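Local coordinates for protein serine hydrolase CCSP0084 (Cycloclasticus sp. P1, PDB 4I3F) that probably hydrolyses the carbon-carbon bond of meta-cleavage products formed in aromatic hydrocarbon degradation, and also esters, as an alpha/beta-hydrolase-fold serine hydrolase, at residues His279-Gln282 with Ile283-Lys287; Val245-Ala248 with Arg249-Phe253. All blocks are in the same frame, centred on the assembly; numbering follows the deposited sequence.

Contact 2 (Val245-Phe253) comes first in the chain and contact 1 (His279-Lys287) follows it. Their centres are about 10 Å apart, on the same side of the chain's centre. They meet at one probable hydrogen bond, His279 ND1 to Asp251 OD2 at 2.6 Å. The two contacts also pack: Val281 CG2 lies 3.8 Å from Ala248 N, and His279 CB lies 4.0 Å from Phe253 CD2. His279 also touches Ser125, which sits in a GxSxG sequence that fits a nucleophile elbow. Together Ser125, Asp251 and His279 are consistent with the catalytic triad of an alpha/beta hydrolase, its acid supplied by contact 2 and its histidine by contact 1.

Contact 1 of 2, residues His279-Gln282 with Ile283-Lys287; sequences HWVQ and IEKKK
Trp280 O receives two backbone donors, three and four residues on: Ile283 N at 3.1 Å and Glu284 N at 2.9 Å. By accepting both it closes the first turn of the short helix 281-284, of which Trp280 is the N-cap. Val281 O then accepts Lys285 N at 2.9 Å. Lys285 leaves helical geometry and is itself the N-cap of helix 286-298. At this break Gln282 O is met by carbon: Lys286 CA makes a CA-H...O contact to it, and Lys286 CG lies 3.4 Å from Gln282 O.

The side chains of Gln282 and Ile283 lie side by side and point the same way. Gln282 CG sits between its own N and carbonyl carbon (chi1 89°), and a bend at chi2 lays the amide alongside Ile283. Gln282 NE2, hydrogen-bonded to Asn62 O, lies 3.7 Å from Ile283 CG1. Ile283 CG1 also approaches Trp280 CB, at 3.9 Å. Lys286 curls back, bent at chi4 (64°), and Lys286 NZ meets Ile283 O in the carbonyl plane at 2.8 Å. The polar ends of the next two side chains are held by backbone: Glu284 OE1 accepts from Phe185 N and Gly278 N and its OE2 from Asp186 N, while Lys285 NZ donates to Asp275 O and His276 O.

Val281 and Gln282 touch Met148 of strand 142-148 and Phe289 of helix 286-298, which puts the short helix against both, while Trp280 stacks on Phe183, just beyond helix 173-182.

Contact 2 of 2, residues Val245-Ala248 with Arg249-Phe253; sequences VTHA and REDFF
Asp251 N closes a type I turn, Ala248 to Asp251, on Ala248 O at 3.1 Å, and strand 243-248 ends there. Ala248 CB lies 4.1 Å from Asp251 CB. The carboxylate of Asp251 is held on both oxygens. Its CG lies anti to the backbone N (chi1 -164°), which carries the acid back beside the end of the strand. Asp251 OD1 accepts Phe253 N at 2.8 Å, nearly along its C-O axis, and so forms an Asx turn; it also accepts Ile254 N. A water O donates to Asp251 OD2 at 2.8 Å and accepts from Ala248 N at 2.9 Å. OD2 is also hydrogen-bonded to His279 ND1.

His247 crosses Asp251 at about a right angle, with ring and carboxylate planes 42° apart. His247 NE2 comes within 3.5 Å of Asp251 OD2, but the angle is wrong for a bond, and NE2 is hydrogen-bonded to Ile254 O instead. The bridging water lies over one face of this ring, toward its rim. Within the turn, Arg249 grips Glu250 OE2 side-on through NE and NH2, a salt bridge of 2.9 Å from Arg249 NH2 to Glu250 OE2. Glu250 OE1 accepts from Cys277 N.

With an alanine here instead of Asp251, His279 would probably lose its carboxylate partner and the backbone N of Phe253 and Ile254 their shared acceptor.

An acid in the loop after the seventh strand, facing a histidine that follows the last strand, is the usual triad layout of the alpha/beta-hydrolase fold.

Contact 1 of 2, residues His279-Gln282 with Ile283-Lys287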
loop_
_atom_site.group_PDB
_atom_site.type_symbol
_atom_site.label_atom_id
_atom_site.label_comp_id
_atom_site.label_asym_id
_atom_site.label_seq_id
_atom_site.Cartn_x
_atom_site.Cartn_y
_atom_site.Cartn_z
ATOM N N HIS A 279 -5.282 -11.213 0.883
ATOM C CA HIS A 279 -4.411 -10.046 1.020
ATOM C C HIS A 279 -5.129 -8.692 1.024
ATOM O O HIS A 279 -4.783 -7.808 1.814
ATOM C CB HIS A 279 -3.327 -10.031 -0.058
ATOM C CG HIS A 279 -2.365 -8.898 0.112
ATOM N ND1 HIS A 279 -1.520 -8.807 1.198
ATOM C CD2 HIS A 279 -2.170 -7.773 -0.618
ATOM C CE1 HIS A 279 -0.815 -7.692 1.107
ATOM N NE2 HIS A 279 -1.196 -7.043 0.018
ATOM N N TRP A 280 -6.102 -8.519 0.133
ATOM C CA TRP A 280 -6.872 -7.271 0.082
ATOM C C TRP A 280 -7.938 -7.231 1.170
ATOM O O TRP A 280 -9.131 -7.343 0.868
ATOM C CB TRP A 280 -7.558 -7.120 -1.277
ATOM C CG TRP A 280 -6.639 -6.708 -2.390
ATOM C CD1 TRP A 280 -5.380 -6.185 -2.268
ATOM C CD2 TRP A 280 -6.908 -6.785 -3.794
ATOM N NE1 TRP A 280 -4.854 -5.936 -3.513
ATOM C CE2 TRP A 280 -5.771 -6.297 -4.467
ATOM C CE3 TRP A 280 -8.001 -7.222 -4.549
ATOM C CZ2 TRP A 280 -5.698 -6.230 -5.862
ATOM C CZ3 TRP A 280 -7.926 -7.155 -5.936
ATOM C CH2 TRP A 280 -6.782 -6.666 -6.575
ATOM N N VAL A 281 -7.503 -7.068 2.419
ATOM C CA VAL A 281 -8.400 -7.034 3.577
ATOM C C VAL A 281 -9.453 -5.946 3.406
ATOM O O VAL A 281 -10.614 -6.133 3.776
ATOM C CB VAL A 281 -7.618 -6.757 4.891
ATOM C CG1 VAL A 281 -8.559 -6.727 6.076
ATOM C CG2 VAL A 281 -6.534 -7.814 5.118
ATOM N N GLN A 282 -9.044 -4.820 2.822
ATOM C CA GLN A 282 -9.916 -3.658 2.684
ATOM C C GLN A 282 -11.026 -3.843 1.651
ATOM O O GLN A 282 -12.009 -3.097 1.654
ATOM C CB GLN A 282 -9.088 -2.398 2.377
ATOM C CG GLN A 282 -8.836 -2.105 0.895
ATOM C CD GLN A 282 -7.785 -2.999 0.233
ATOM O OE1 GLN A 282 -7.384 -4.036 0.767
ATOM N NE2 GLN A 282 -7.341 -2.588 -0.951
ATOM N N ILE A 283 -10.867 -4.828 0.764
ATOM C CA ILE A 283 -11.900 -5.162 -0.207
ATOM C C ILE A 283 -12.729 -6.343 0.288
ATOM O O ILE A 283 -13.947 -6.355 0.140
ATOM C CB ILE A 283 -11.303 -5.539 -1.589
ATOM C CG1 ILE A 283 -10.338 -4.468 -2.093
ATOM C CG2 ILE A 283 -12.421 -5.790 -2.613
ATOM C CD1 ILE A 283 -10.970 -3.128 -2.295
ATOM N N GLU A 284 -12.070 -7.341 0.874
ATOM C CA GLU A 284 -12.781 -8.540 1.323
ATOM C C GLU A 284 -13.700 -8.217 2.490
ATOM O O GLU A 284 -14.853 -8.647 2.520
ATOM C CB GLU A 284 -11.790 -9.631 1.737
ATOM C CG GLU A 284 -12.424 -10.992 2.036
ATOM C CD GLU A 284 -11.835 -12.097 1.172
ATOM O OE1 GLU A 284 -10.633 -12.008 0.846
ATOM O OE2 GLU A 284 -12.569 -13.040 0.826
ATOM N N LYS A 285 -13.168 -7.465 3.451
ATOM C CA LYS A 285 -13.899 -7.079 4.657
ATOM C C LYS A 285 -14.021 -5.562 4.687
ATOM O O LYS A 285 -13.493 -4.922 5.606
ATOM C CB LYS A 285 -13.123 -7.489 5.915
ATOM C CG LYS A 285 -12.433 -8.850 5.856
ATOM C CD LYS A 285 -13.424 -9.977 6.081
ATOM C CE LYS A 285 -12.706 -11.321 6.240
ATOM N NZ LYS A 285 -13.669 -12.420 6.554
ATOM N N LYS A 286 -14.700 -4.982 3.703
ATOM C CA LYS A 286 -14.805 -3.524 3.624
ATOM C C LYS A 286 -15.307 -2.900 4.919
ATOM O O LYS A 286 -14.653 -2.015 5.469
ATOM C CB LYS A 286 -15.739 -3.112 2.493
ATOM C CG LYS A 286 -15.288 -3.578 1.129
ATOM C CD LYS A 286 -16.249 -3.103 0.073
ATOM C CE LYS A 286 -15.920 -3.736 -1.259
ATOM N NZ LYS A 286 -16.119 -5.205 -1.175
ATOM N N LYS A 287 -16.456 -3.353 5.416
ATOM C CA LYS A 287 -17.030 -2.699 6.595
ATOM C C LYS A 287 -16.147 -2.882 7.824
ATOM O O LYS A 287 -15.913 -1.930 8.578
ATOM C CB LYS A 287 -18.473 -3.159 6.874
ATOM C CG LYS A 287 -19.102 -2.454 8.088
ATOM C CD LYS A 287 -20.624 -2.501 8.080
ATOM C CE LYS A 287 -21.167 -3.868 8.459
ATOM N NZ LYS A 287 -20.829 -4.248 9.872
#

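Contact 2 of 2, residues Val245-Ala248 with Arg249-Phe253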
loop_
_atom_site.group_PDB
_atom_site.type_symbol
_atom_site.label_atom_id
_atom_site.label_comp_id
_atom_site.label_asym_id
_atom_site.label_seq_id
_atom_site.Cartn_x
_atom_site.Cartn_y
_atom_site.Cartn_z
ATOM N N VAL A 245 -1.317 -3.062 13.126
ATOM C CA VAL A 245 -0.951 -3.933 12.010
ATOM C C VAL A 245 -2.119 -4.873 11.756
ATOM O O VAL A 245 -2.515 -5.627 12.646
ATOM C CB VAL A 245 0.301 -4.752 12.339
ATOM C CG1 VAL A 245 0.644 -5.710 11.188
ATOM C CG2 VAL A 245 1.482 -3.815 12.658
ATOM N N THR A 246 -2.680 -4.823 10.549
ATOM C CA THR A 246 -3.759 -5.734 10.179
ATOM C C THR A 246 -3.244 -6.712 9.145
ATOM O O THR A 246 -2.372 -6.378 8.349
ATOM C CB THR A 246 -4.994 -5.001 9.640
ATOM O OG1 THR A 246 -4.688 -4.354 8.395
ATOM C CG2 THR A 246 -5.467 -3.954 10.653
ATOM N N HIS A 247 -3.766 -7.931 9.170
ATOM C CA HIS A 247 -3.294 -8.945 8.240
ATOM C C HIS A 247 -4.361 -9.986 8.013
ATOM O O HIS A 247 -5.139 -10.307 8.914
ATOM C CB HIS A 247 -2.046 -9.630 8.797
ATOM C CG HIS A 247 -1.078 -10.077 7.745
ATOM N ND1 HIS A 247 0.087 -9.393 7.477
ATOM C CD2 HIS A 247 -1.090 -11.142 6.908
ATOM C CE1 HIS A 247 0.746 -10.007 6.507
ATOM N NE2 HIS A 247 0.055 -11.075 6.149
ATOM N N ALA A 248 -4.397 -10.531 6.803
ATOM C CA ALA A 248 -5.317 -11.618 6.501
ATOM C C ALA A 248 -4.684 -12.939 6.882
ATOM O O ALA A 248 -3.544 -13.209 6.501
ATOM C CB ALA A 248 -5.638 -11.620 5.037
ATOM N N ARG A 249 -5.427 -13.777 7.601
ATOM C CA ARG A 249 -4.882 -15.061 8.031
ATOM C C ARG A 249 -4.430 -15.879 6.827
ATOM O O ARG A 249 -3.353 -16.487 6.849
ATOM C CB ARG A 249 -5.905 -15.838 8.863
ATOM C CG ARG A 249 -5.359 -17.133 9.454
ATOM C CD ARG A 249 -6.404 -17.851 10.307
ATOM N NE ARG A 249 -7.560 -18.268 9.509
ATOM C CZ ARG A 249 -8.698 -18.729 10.018
ATOM N NH1 ARG A 249 -8.838 -18.853 11.328
ATOM N NH2 ARG A 249 -9.702 -19.076 9.217
ATOM N N GLU A 250 -5.240 -15.870 5.771
ATOM C CA GLU A 250 -4.949 -16.658 4.568
ATOM C C GLU A 250 -4.219 -15.890 3.462
ATOM O O GLU A 250 -4.276 -16.292 2.300
ATOM C CB GLU A 250 -6.253 -17.243 3.998
ATOM C CG GLU A 250 -6.947 -18.278 4.891
ATOM C CD GLU A 250 -7.840 -17.674 5.964
ATOM O OE1 GLU A 250 -7.927 -16.441 6.071
ATOM O OE2 GLU A 250 -8.480 -18.458 6.696
ATOM N N ASP A 251 -3.530 -14.805 3.810
ATOM C CA ASP A 251 -2.824 -13.992 2.812
ATOM C C ASP A 251 -1.919 -14.860 1.939
ATOM O O ASP A 251 -1.045 -15.571 2.453
ATOM C CB ASP A 251 -2.002 -12.910 3.530
ATOM C CG ASP A 251 -1.551 -11.789 2.615
ATOM O OD1 ASP A 251 -1.188 -12.028 1.441
ATOM O OD2 ASP A 251 -1.519 -10.642 3.093
ATOM N N PHE A 252 -2.156 -14.817 0.622
ATOM C CA PHE A 252 -1.443 -15.642 -0.353
ATOM C C PHE A 252 -0.153 -14.973 -0.844
ATOM O O PHE A 252 0.629 -15.598 -1.563
ATOM C CB PHE A 252 -2.391 -15.919 -1.540
ATOM C CG PHE A 252 -1.854 -16.881 -2.583
ATOM C CD1 PHE A 252 -1.770 -18.245 -2.328
ATOM C CD2 PHE A 252 -1.504 -16.419 -3.847
ATOM C CE1 PHE A 252 -1.308 -19.129 -3.307
ATOM C CE2 PHE A 252 -1.040 -17.294 -4.833
ATOM C CZ PHE A 252 -0.945 -18.651 -4.559
ATOM N N PHE A 253 0.060 -13.717 -0.459
ATOM C CA PHE A 253 1.181 -12.921 -0.965
ATOM C C PHE A 253 2.212 -12.622 0.128
ATOM O O PHE A 253 3.414 -12.844 -0.056
ATOM C CB PHE A 253 0.653 -11.609 -1.591
ATOM C CG PHE A 253 -0.156 -11.823 -2.847
ATOM C CD1 PHE A 253 0.406 -11.601 -4.092
ATOM C CD2 PHE A 253 -1.472 -12.279 -2.779
ATOM C CE1 PHE A 253 -0.328 -11.813 -5.261
ATOM C CE2 PHE A 253 -2.216 -12.501 -3.937
ATOM C CZ PHE A 253 -1.647 -12.267 -5.179
HETATM O O HOH W 1 -3.088 -9.048 4.723
#